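Local coordinates for lipid-transfer protein (Thermomonospora curvata, PDB 6OK1) that is of unknown precise function but has the two-domain alpha/beta fold of the thiolase superfamily, at residues P45-L51 / T68-E72; E26-C31 / T58-V64; A11-A15 / A36-A41; E103-Y108 / Q222-S228. All coordinates share one frame; numbering follows the deposited sequence. Where two conformers were deposited one is given.

Contact 1 of 4, residues P45-L51 / T68-E72; sequences PSDVDGL and TGIGE. With NA (sodium ion), chain E.
Ile70 lies against Pro45, Val48 and Leu51, and its backbone helps to hold a sodium ion. Its CA-H points at Pro45 O, with CA to O at 3.4 Å and an angle of 165° at the hydrogen, which marks a weak C-H...O contact beside the apolar packing. From CB, which still rests near that same carbonyl oxygen, the side chain divides. CG1, turned opposite the carbonyl carbon (chi1 -76°), passes Pro45 O and reaches Val48 CB at 3.8 Å. The other branch, CG2, sits over Val48 O and meets Val48 CG1, also at 3.8 Å, and the two side chains cross obliquely. An extended second torsion of Ile70 (chi2 168°) carries Ile70 CD1 onward to Val48 CG1. There the tip also meets the tip of Leu51, with Ile70 CD1 to Leu51 CD2 at 4.1 Å.

No direct hydrogen bond joins the two segments; the polar link is the metal. Sodium takes Ile70 O at 2.2 Å, Val48 O at 2.4 Å and Glu72 O at 2.4 Å, and two waters complete five ligands. All three protein ligands are backbone carbonyls, and the ion therefore ties the turn 68-72 to the entry of strand 50-54.

Around this site, Asp49 turns away to bond the backbone N atoms of Glu103 and Val104, tying the strand entry to the start of the segment 103-108. Val48 packs on Ile38 of helix 26-40, Ile70 on Ala65 of helix 61-68, and Glu72 on Tyr251 of the second subunit.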
# COMPACT_ATOMS: atom_id res chain seq x y z
N PRO A 45 -3.12 9.96 -22.58
CA PRO A 45 -3.08 10.00 -21.09
C PRO A 45 -4.38 10.44 -20.45
O PRO A 45 -4.74 9.89 -19.41
CB PRO A 45 -1.94 10.99 -20.80
CG PRO A 45 -1.02 10.86 -21.98
CD PRO A 45 -1.93 10.60 -23.17
N SER A 46 -5.11 11.41 -21.03
CA SER A 46 -6.38 11.87 -20.47
C SER A 46 -7.44 10.78 -20.45
O SER A 46 -8.44 10.92 -19.74
CB SER A 46 -6.91 13.07 -21.28
OG SER A 46 -7.07 12.68 -22.63
N ASP A 47 -7.24 9.69 -21.20
CA ASP A 47 -8.17 8.57 -21.14
C ASP A 47 -8.05 7.78 -19.83
O ASP A 47 -9.02 7.12 -19.44
CB ASP A 47 -7.93 7.62 -22.32
CG ASP A 47 -8.22 8.27 -23.66
OD1 ASP A 47 -9.16 9.08 -23.73
OD2 ASP A 47 -7.51 7.96 -24.65
N VAL A 48 -6.91 7.85 -19.16
CA VAL A 48 -6.63 7.03 -17.96
C VAL A 48 -7.39 7.57 -16.76
O VAL A 48 -7.28 8.75 -16.41
CB VAL A 48 -5.12 7.00 -17.67
CG1 VAL A 48 -4.83 6.20 -16.41
CG2 VAL A 48 -4.38 6.40 -18.85
N ASP A 49 -8.13 6.69 -16.08
CA ASP A 49 -8.81 7.11 -14.85
C ASP A 49 -8.45 6.22 -13.67
O ASP A 49 -9.04 6.39 -12.59
CB ASP A 49 -10.33 7.17 -15.06
CG ASP A 49 -10.92 5.90 -15.62
OD1 ASP A 49 -10.21 4.88 -15.73
OD2 ASP A 49 -12.13 5.92 -15.94
N GLY A 50 -7.49 5.32 -13.82
CA GLY A 50 -7.06 4.48 -12.71
C GLY A 50 -5.57 4.20 -12.77
O GLY A 50 -4.99 4.06 -13.86
N LEU A 51 -4.96 4.09 -11.59
CA LEU A 51 -3.55 3.73 -11.46
C LEU A 51 -3.37 2.75 -10.31
O LEU A 51 -3.88 2.99 -9.21
CB LEU A 51 -2.67 4.96 -11.20
CG LEU A 51 -2.45 5.91 -12.39
CD1 LEU A 51 -1.65 7.15 -11.98
CD2 LEU A 51 -1.77 5.22 -13.56
N THR A 68 2.36 13.07 -16.22
CA THR A 68 2.02 12.50 -17.52
C THR A 68 0.79 13.12 -18.17
O THR A 68 0.54 12.83 -19.35
CB THR A 68 1.78 11.00 -17.41
OG1 THR A 68 0.70 10.76 -16.49
CG2 THR A 68 3.05 10.30 -16.97
N GLY A 69 0.01 13.92 -17.45
CA GLY A 69 -1.23 14.44 -17.99
C GLY A 69 -2.41 13.50 -17.87
O GLY A 69 -3.45 13.76 -18.50
N ILE A 70 -2.28 12.44 -17.07
CA ILE A 70 -3.42 11.57 -16.76
C ILE A 70 -4.50 12.35 -16.02
O ILE A 70 -5.70 12.06 -16.15
CB ILE A 70 -2.91 10.35 -15.96
CG1 ILE A 70 -2.23 9.39 -16.93
CG2 ILE A 70 -4.02 9.66 -15.18
CD1 ILE A 70 -1.42 8.28 -16.27
N GLY A 71 -4.10 13.33 -15.22
CA GLY A 71 -5.09 14.21 -14.59
C GLY A 71 -5.86 13.50 -13.50
O GLY A 71 -5.29 12.83 -12.63
N GLU A 72 -7.19 13.61 -13.54
CA GLU A 72 -8.03 13.07 -12.49
C GLU A 72 -7.99 11.55 -12.48
O GLU A 72 -7.80 10.91 -13.51
CB GLU A 72 -9.49 13.51 -12.68
CG GLU A 72 -9.75 14.98 -12.52
CD GLU A 72 -11.19 15.32 -12.90
OE1 GLU A 72 -11.65 14.83 -13.95
OE2 GLU A 72 -11.87 16.02 -12.14
NA NA E . -7.61 11.01 -15.86
O HOH W 1 -10.03 10.83 -16.38
O HOH W 2 -8.29 12.97 -16.80

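Contact 2 of 4, residues E26-C31 / T58-V64; sequences ELQLAC and TSSEIHV
Glu26 OE1 is gripped twice: Thr58 OG1 donates to it at 2.8 Å, nearly in line with its C-O bond, and water 3 donates to it at 2.9 Å. The same water accepts from Thr58 N at 3.1 Å, closing a ring that fixes both the hydroxyl and the backbone of Thr58 to one carboxylate oxygen. The Glu26 and Thr58 side chains meet at about a right angle. Because Glu26 OE2 has its own donor in Asn112 N, the carboxylate is held at both oxygens, which probably favours its charged form.

One residue on, Ser59 presses directly on the helix. With OG opposite its carbonyl carbon (chi1 -56°), the hydroxyl oxygen lies 3.1 Å from Leu27 CA, close against the helix backbone. Ser59 CB touches Leu27 CD1 at 3.8 Å and Ala30 CB at 4.0 Å, filling the angle between these two side chains. Further along, Leu27 CD1 reaches Val64 CG2 at 4.1 Å and also rests near His63 CB, while the Cys31 sulfur approaches the backbone of Val64.

Ser60 is the N-cap of helix 61-68, its OG accepting a weak bond from His63 N at 3.4 Å. Ile62 N of that first turn is hydrogen-bonded to Tyr81 OH of the second subunit. A capped helix start, packed on a neighbouring helix and facing a partner subunit, here forms part of the layered alpha/beta N-terminal thiolase domain.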
# COMPACT_ATOMS: atom_id res chain seq x y z
N GLU A 26 13.45 7.34 -10.38
CA GLU A 26 12.39 6.32 -10.41
C GLU A 26 11.10 6.90 -10.98
O GLU A 26 10.40 6.24 -11.77
CB GLU A 26 12.17 5.75 -9.01
CG GLU A 26 13.44 5.14 -8.42
CD GLU A 26 13.20 4.22 -7.23
OE1 GLU A 26 12.21 4.43 -6.50
OE2 GLU A 26 14.04 3.29 -7.03
N LEU A 27 10.78 8.15 -10.64
CA LEU A 27 9.58 8.76 -11.20
C LEU A 27 9.69 8.91 -12.71
O LEU A 27 8.73 8.65 -13.45
CB LEU A 27 9.31 10.11 -10.55
CG LEU A 27 8.12 10.92 -11.12
CD1 LEU A 27 6.79 10.23 -10.91
CD2 LEU A 27 8.11 12.30 -10.49
N GLN A 28 10.86 9.31 -13.22
CA GLN A 28 10.97 9.42 -14.66
C GLN A 28 10.78 8.06 -15.32
O GLN A 28 10.11 7.95 -16.34
CB GLN A 28 12.32 10.04 -15.07
CG GLN A 28 12.51 10.07 -16.58
CD GLN A 28 13.53 11.10 -17.06
OE1 GLN A 28 14.01 11.93 -16.31
NE2 GLN A 28 13.83 11.05 -18.34
N LEU A 29 11.34 7.01 -14.73
CA LEU A 29 11.14 5.69 -15.31
C LEU A 29 9.66 5.31 -15.33
O LEU A 29 9.18 4.72 -16.30
CB LEU A 29 11.94 4.65 -14.53
CG LEU A 29 13.47 4.81 -14.51
CD1 LEU A 29 14.08 3.80 -13.57
CD2 LEU A 29 14.03 4.64 -15.93
N ALA A 30 8.96 5.56 -14.22
CA ALA A 30 7.54 5.25 -14.16
C ALA A 30 6.79 6.01 -15.22
O ALA A 30 5.96 5.44 -15.94
CB ALA A 30 6.98 5.58 -12.78
N CYS A 31 7.08 7.30 -15.36
CA CYS A 31 6.38 8.10 -16.36
C CYS A 31 6.68 7.60 -17.77
O CYS A 31 5.77 7.52 -18.61
CB CYS A 31 6.76 9.57 -16.22
SG CYS A 31 6.12 10.30 -14.72
N THR A 58 7.75 4.30 -5.00
CA THR A 58 7.89 5.66 -4.49
C THR A 58 7.26 6.70 -5.42
O THR A 58 7.17 7.87 -5.03
CB THR A 58 9.39 6.01 -4.30
OG1 THR A 58 10.04 6.00 -5.57
CG2 THR A 58 10.09 5.01 -3.36
N SER A 59 6.90 6.32 -6.64
CA SER A 59 6.27 7.23 -7.59
C SER A 59 4.77 7.11 -7.41
O SER A 59 4.11 6.36 -8.11
CB SER A 59 6.69 6.89 -9.01
OG SER A 59 8.11 6.93 -9.11
N SER A 60 4.23 7.87 -6.46
CA SER A 60 2.81 7.75 -6.15
C SER A 60 1.94 8.05 -7.37
O SER A 60 2.33 8.76 -8.31
CB SER A 60 2.45 8.67 -4.99
OG SER A 60 2.30 9.98 -5.49
N GLU A 61 0.70 7.55 -7.30
CA GLU A 61 -0.27 7.75 -8.37
C GLU A 61 -0.40 9.22 -8.72
O GLU A 61 -0.49 9.58 -9.89
CB GLU A 61 -1.63 7.18 -7.96
CG GLU A 61 -1.58 5.69 -7.56
CD GLU A 61 -1.43 5.46 -6.09
OE1 GLU A 61 -0.70 6.23 -5.42
OE2 GLU A 61 -2.06 4.51 -5.58
N ILE A 62 -0.39 10.10 -7.70
CA ILE A 62 -0.60 11.51 -8.01
C ILE A 62 0.61 12.12 -8.70
O ILE A 62 0.47 13.02 -9.53
CB ILE A 62 -0.95 12.32 -6.75
CG1 ILE A 62 0.13 12.18 -5.67
CG2 ILE A 62 -2.34 11.89 -6.24
CD1 ILE A 62 -0.08 13.15 -4.49
N HIS A 63 1.81 11.65 -8.38
CA HIS A 63 3.00 12.18 -9.04
C HIS A 63 3.09 11.70 -10.47
O HIS A 63 3.39 12.48 -11.38
CB HIS A 63 4.24 11.79 -8.25
CG HIS A 63 4.33 12.50 -6.93
ND1 HIS A 63 4.25 13.88 -6.84
CD2 HIS A 63 4.42 12.04 -5.67
CE1 HIS A 63 4.32 14.23 -5.57
NE2 HIS A 63 4.43 13.13 -4.83
N VAL A 64 2.76 10.43 -10.71
CA VAL A 64 2.66 9.94 -12.08
C VAL A 64 1.60 10.73 -12.85
O VAL A 64 1.80 11.14 -14.00
CB VAL A 64 2.39 8.42 -12.09
CG1 VAL A 64 2.10 7.91 -13.50
CG2 VAL A 64 3.60 7.69 -11.51
O HOH W 3 9.85 2.74 -6.64

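Contact 3 of 4, residues A11-A15 / A36-A41; sequences AGIGA and AAIADA
Strand 11-15 and helix 36-40 run nearly antiparallel, at 148°, with their axes only 5.6 Å apart, and their CA atoms come as near as 3.8 Å between Gly14 and Ala37. So close an approach is possible because Gly12 and Gly14, which face the helix, carry no side chain.

The polar link across it is a bond from Ile13 N to Asp40 OD2, 3.0 Å long and nearly straight, with 170° at the hydrogen. The donor arrives on the anti side of the carboxylate and somewhat out of its plane. Asp40 presents this oxygen by placing CG opposite its backbone N (chi1 -169°), beside and in the same direction as the Ile13 side chain. Its carboxylate has further partners: Arg359 forms a salt bridge with OD2, and His237 bonds OD1, which probably balances much of its negative charge.

The other contacts are small: alanine methyls on the glycine backbone, one CA-H...O contact and one pair of methyls. Ala36 CB lies 3.8 Å from Gly14 CA, and Ala37 CB presses to 3.5 Å from Gly14 N. At the far end Ala41 CA sends a C-H toward Ala11 O at 3.5 Å. Ala11 CB touches Ala41 CB at 4.1 Å.

Ala11 and Gly12 form a classic beta bulge opposite Val225 of strand 219-228. Beside Gly14, the Ala37 side chain also touches Ala223 and Val225 of that strand, while Ile13, on the other face, packs against Val355 and Arg356 of helix 348-359.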
# COMPACT_ATOMS: atom_id res chain seq x y z
N ALA A 11 -4.40 -4.24 -23.07
CA ALA A 11 -4.34 -3.69 -24.41
C ALA A 11 -3.04 -2.99 -24.71
O ALA A 11 -2.74 -2.76 -25.88
CB ALA A 11 -5.49 -2.70 -24.61
N GLY A 12 -2.27 -2.65 -23.68
CA GLY A 12 -1.02 -1.94 -23.87
C GLY A 12 0.02 -2.40 -22.88
O GLY A 12 -0.29 -2.68 -21.72
N ILE A 13 1.26 -2.48 -23.37
CA ILE A 13 2.45 -2.72 -22.56
C ILE A 13 3.49 -1.67 -22.91
O ILE A 13 3.61 -1.22 -24.05
CB ILE A 13 3.02 -4.15 -22.76
CG1 ILE A 13 3.49 -4.36 -24.21
CG2 ILE A 13 1.95 -5.18 -22.36
CD1 ILE A 13 4.08 -5.73 -24.47
N GLY A 14 4.26 -1.28 -21.90
CA GLY A 14 5.29 -0.28 -22.09
C GLY A 14 6.39 -0.46 -21.08
O GLY A 14 6.13 -0.79 -19.91
N ALA A 15 7.62 -0.26 -21.51
CA ALA A 15 8.77 -0.45 -20.63
C ALA A 15 9.87 0.52 -21.01
O ALA A 15 9.96 0.97 -22.16
CB ALA A 15 9.29 -1.89 -20.73
N ALA A 36 4.48 4.97 -22.45
CA ALA A 36 4.72 4.00 -23.51
C ALA A 36 3.58 2.99 -23.60
O ALA A 36 3.14 2.64 -24.69
CB ALA A 36 6.06 3.29 -23.30
N ALA A 37 3.07 2.54 -22.44
CA ALA A 37 1.98 1.56 -22.43
C ALA A 37 0.69 2.19 -22.95
O ALA A 37 -0.05 1.57 -23.73
CB ALA A 37 1.77 1.01 -21.02
N ILE A 38 0.43 3.44 -22.57
CA ILE A 38 -0.74 4.16 -23.03
C ILE A 38 -0.71 4.28 -24.55
O ILE A 38 -1.70 4.00 -25.24
CB ILE A 38 -0.80 5.54 -22.35
CG1 ILE A 38 -1.11 5.38 -20.84
CG2 ILE A 38 -1.82 6.45 -23.01
CD1 ILE A 38 -0.90 6.64 -20.00
N ALA A 39 0.43 4.71 -25.09
CA ALA A 39 0.57 4.82 -26.54
C ALA A 39 0.43 3.46 -27.21
O ALA A 39 -0.16 3.35 -28.29
CB ALA A 39 1.92 5.45 -26.88
N ASP A 40 0.95 2.42 -26.57
CA ASP A 40 0.85 1.08 -27.13
C ASP A 40 -0.60 0.63 -27.24
O ASP A 40 -0.95 -0.13 -28.15
CB ASP A 40 1.63 0.09 -26.27
CG ASP A 40 1.78 -1.27 -26.93
OD1 ASP A 40 2.37 -1.34 -28.02
OD2 ASP A 40 1.32 -2.26 -26.34
N ALA A 41 -1.45 1.08 -26.32
CA ALA A 41 -2.87 0.74 -26.36
C ALA A 41 -3.66 1.64 -27.31
O ALA A 41 -4.90 1.54 -27.36
CB ALA A 41 -3.47 0.82 -24.96

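Contact 4 of 4, residues E103-Y108 / Q222-S228; sequences EVVVCY and QALVVVS
Four backbone hydrogen bonds join Val105 to Val226 and Cys107 to Leu224, the two hydrogen-bonded pairs of this antiparallel contact. Val105 N gives to Val226 O at 3.0 Å, almost straight at 176°, and Val226 N returns a bond to Val105 O at 2.8 Å. Cys107 N reaches Leu224 O at 2.8 Å, whereas Leu224 N meets Cys107 O at the same 2.8 Å but is bent to 140°. Beyond the Val105-Val226 end, water 4 links the two segments, donating to Glu103 O at 2.7 Å and accepting from Ser228 N at 2.9 Å.

Between these bonds, Val106 spreads its two methyls over two partners: CG1 meets Ala223 CB at 4.0 Å and CG2 meets Val225 CG2 at 4.1 Å. Val104 CG1 touches Val225 CG1 and Val227 CG1, and its CG2 also meets Val227 CG1. Tyr108 rests its CB against Ala223; with CG between the backbone N and the carbonyl carbon (chi1 65°), its ring leads away from strand 222-228, and OH hydrogen-bonds Ser59 O.

That face, with Val106, Tyr108, Ala223 and Val225, lies under helix 26-40. On the reverse, Val105, Cys107 and Val226 pack on Ala93 of helix 86-98, and Leu224 meets Ile351 of helix 348-359.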
# COMPACT_ATOMS: atom_id res chain seq x y z
N GLU A 103 -12.50 2.98 -16.37
CA GLU A 103 -12.49 2.50 -17.75
C GLU A 103 -11.09 2.17 -18.26
O GLU A 103 -10.93 1.26 -19.08
CB GLU A 103 -13.14 3.55 -18.66
CG GLU A 103 -14.66 3.63 -18.43
CD GLU A 103 -15.32 4.65 -19.30
OE1 GLU A 103 -14.84 5.81 -19.32
OE2 GLU A 103 -16.31 4.30 -19.98
N VAL A 104 -10.06 2.87 -17.79
CA VAL A 104 -8.70 2.71 -18.31
C VAL A 104 -7.73 2.78 -17.14
O VAL A 104 -7.54 3.85 -16.56
CB VAL A 104 -8.35 3.79 -19.34
CG1 VAL A 104 -6.97 3.57 -19.89
CG2 VAL A 104 -9.38 3.80 -20.49
N VAL A 105 -7.13 1.65 -16.80
CA VAL A 105 -6.29 1.54 -15.60
C VAL A 105 -4.88 1.20 -16.05
O VAL A 105 -4.69 0.28 -16.85
CB VAL A 105 -6.84 0.50 -14.62
CG1 VAL A 105 -5.99 0.51 -13.33
CG2 VAL A 105 -8.33 0.79 -14.31
N VAL A 106 -3.90 1.92 -15.53
CA VAL A 106 -2.50 1.58 -15.77
C VAL A 106 -1.88 0.99 -14.51
O VAL A 106 -1.94 1.60 -13.44
CB VAL A 106 -1.70 2.80 -16.26
CG1 VAL A 106 -0.32 2.38 -16.68
CG2 VAL A 106 -2.42 3.47 -17.45
N CYS A 107 -1.28 -0.19 -14.65
CA CYS A 107 -0.55 -0.85 -13.58
C CYS A 107 0.94 -0.66 -13.85
O CYS A 107 1.38 -0.86 -14.98
CB CYS A 107 -0.87 -2.35 -13.55
SG CYS A 107 -2.63 -2.72 -13.60
N TYR A 108 1.72 -0.26 -12.83
CA TYR A 108 3.12 0.05 -13.10
C TYR A 108 4.02 -0.27 -11.90
O TYR A 108 3.57 -0.40 -10.77
CB TYR A 108 3.30 1.53 -13.49
CG TYR A 108 2.97 2.53 -12.38
CD1 TYR A 108 1.68 2.98 -12.22
CD2 TYR A 108 3.94 3.01 -11.52
CE1 TYR A 108 1.37 3.89 -11.21
CE2 TYR A 108 3.63 3.91 -10.50
CZ TYR A 108 2.35 4.34 -10.37
OH TYR A 108 2.01 5.22 -9.39
N GLN A 222 8.12 -0.75 -15.84
CA GLN A 222 7.19 -1.55 -16.63
C GLN A 222 5.78 -1.09 -16.34
O GLN A 222 5.41 -0.89 -15.17
CB GLN A 222 7.32 -3.04 -16.30
CG GLN A 222 6.34 -3.94 -17.01
CD GLN A 222 6.71 -4.17 -18.46
OE1 GLN A 222 7.75 -4.76 -18.76
NE2 GLN A 222 5.83 -3.76 -19.37
N ALA A 223 4.96 -0.95 -17.39
CA ALA A 223 3.57 -0.55 -17.24
C ALA A 223 2.68 -1.38 -18.15
O ALA A 223 3.14 -1.97 -19.12
CB ALA A 223 3.36 0.94 -17.56
N LEU A 224 1.41 -1.47 -17.76
CA LEU A 224 0.40 -2.31 -18.42
C LEU A 224 -0.91 -1.54 -18.40
O LEU A 224 -1.29 -1.03 -17.35
CB LEU A 224 0.21 -3.64 -17.68
CG LEU A 224 1.46 -4.44 -17.32
CD1 LEU A 224 1.16 -5.45 -16.24
CD2 LEU A 224 2.03 -5.17 -18.53
N VAL A 225 -1.62 -1.51 -19.54
CA VAL A 225 -2.91 -0.81 -19.67
C VAL A 225 -4.03 -1.84 -19.72
O VAL A 225 -4.04 -2.73 -20.58
CB VAL A 225 -2.94 0.07 -20.94
CG1 VAL A 225 -4.33 0.65 -21.14
CG2 VAL A 225 -1.94 1.19 -20.80
N VAL A 226 -5.00 -1.69 -18.82
CA VAL A 226 -6.13 -2.61 -18.72
C VAL A 226 -7.40 -1.83 -19.06
O VAL A 226 -7.61 -0.73 -18.55
CB VAL A 226 -6.21 -3.22 -17.30
CG1 VAL A 226 -7.45 -4.14 -17.13
CG2 VAL A 226 -4.93 -4.03 -17.01
N VAL A 227 -8.23 -2.41 -19.93
CA VAL A 227 -9.51 -1.82 -20.31
C VAL A 227 -10.55 -2.93 -20.37
O VAL A 227 -10.24 -4.11 -20.21
CB VAL A 227 -9.43 -1.09 -21.67
CG1 VAL A 227 -8.51 0.08 -21.59
CG2 VAL A 227 -8.96 -2.05 -22.73
N SER A 228 -11.81 -2.56 -20.65
CA SER A 228 -12.79 -3.61 -20.88
C SER A 228 -12.42 -4.39 -22.13
O SER A 228 -11.78 -3.88 -23.06
CB SER A 228 -14.20 -3.03 -21.01
OG SER A 228 -14.31 -2.34 -22.24
O HOH W 4 -12.82 0.16 -20.63

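In the fold
From the N terminus, strand 11-15 is the first segment, and contact 3 closes its loop when the end of helix 26-40 returns to it at 36-41. Contact 2 opens within that loop, at the start of the same helix, and closes at 58-64, so contacts 2 and 3 cross. Contact 1 opens at 45-51 and closes at 68-72, crossing contact 2 in turn but following contact 3 in series. Contact 4 opens only after all three have closed, and spans over a hundred residues. It pairs two adjacent strands, 104-112 and 219-228, flanked by 50-54 and 8-15, which belong to contacts 1 and 3; helix 26-40 joins contacts 2 and 3 over this sheet.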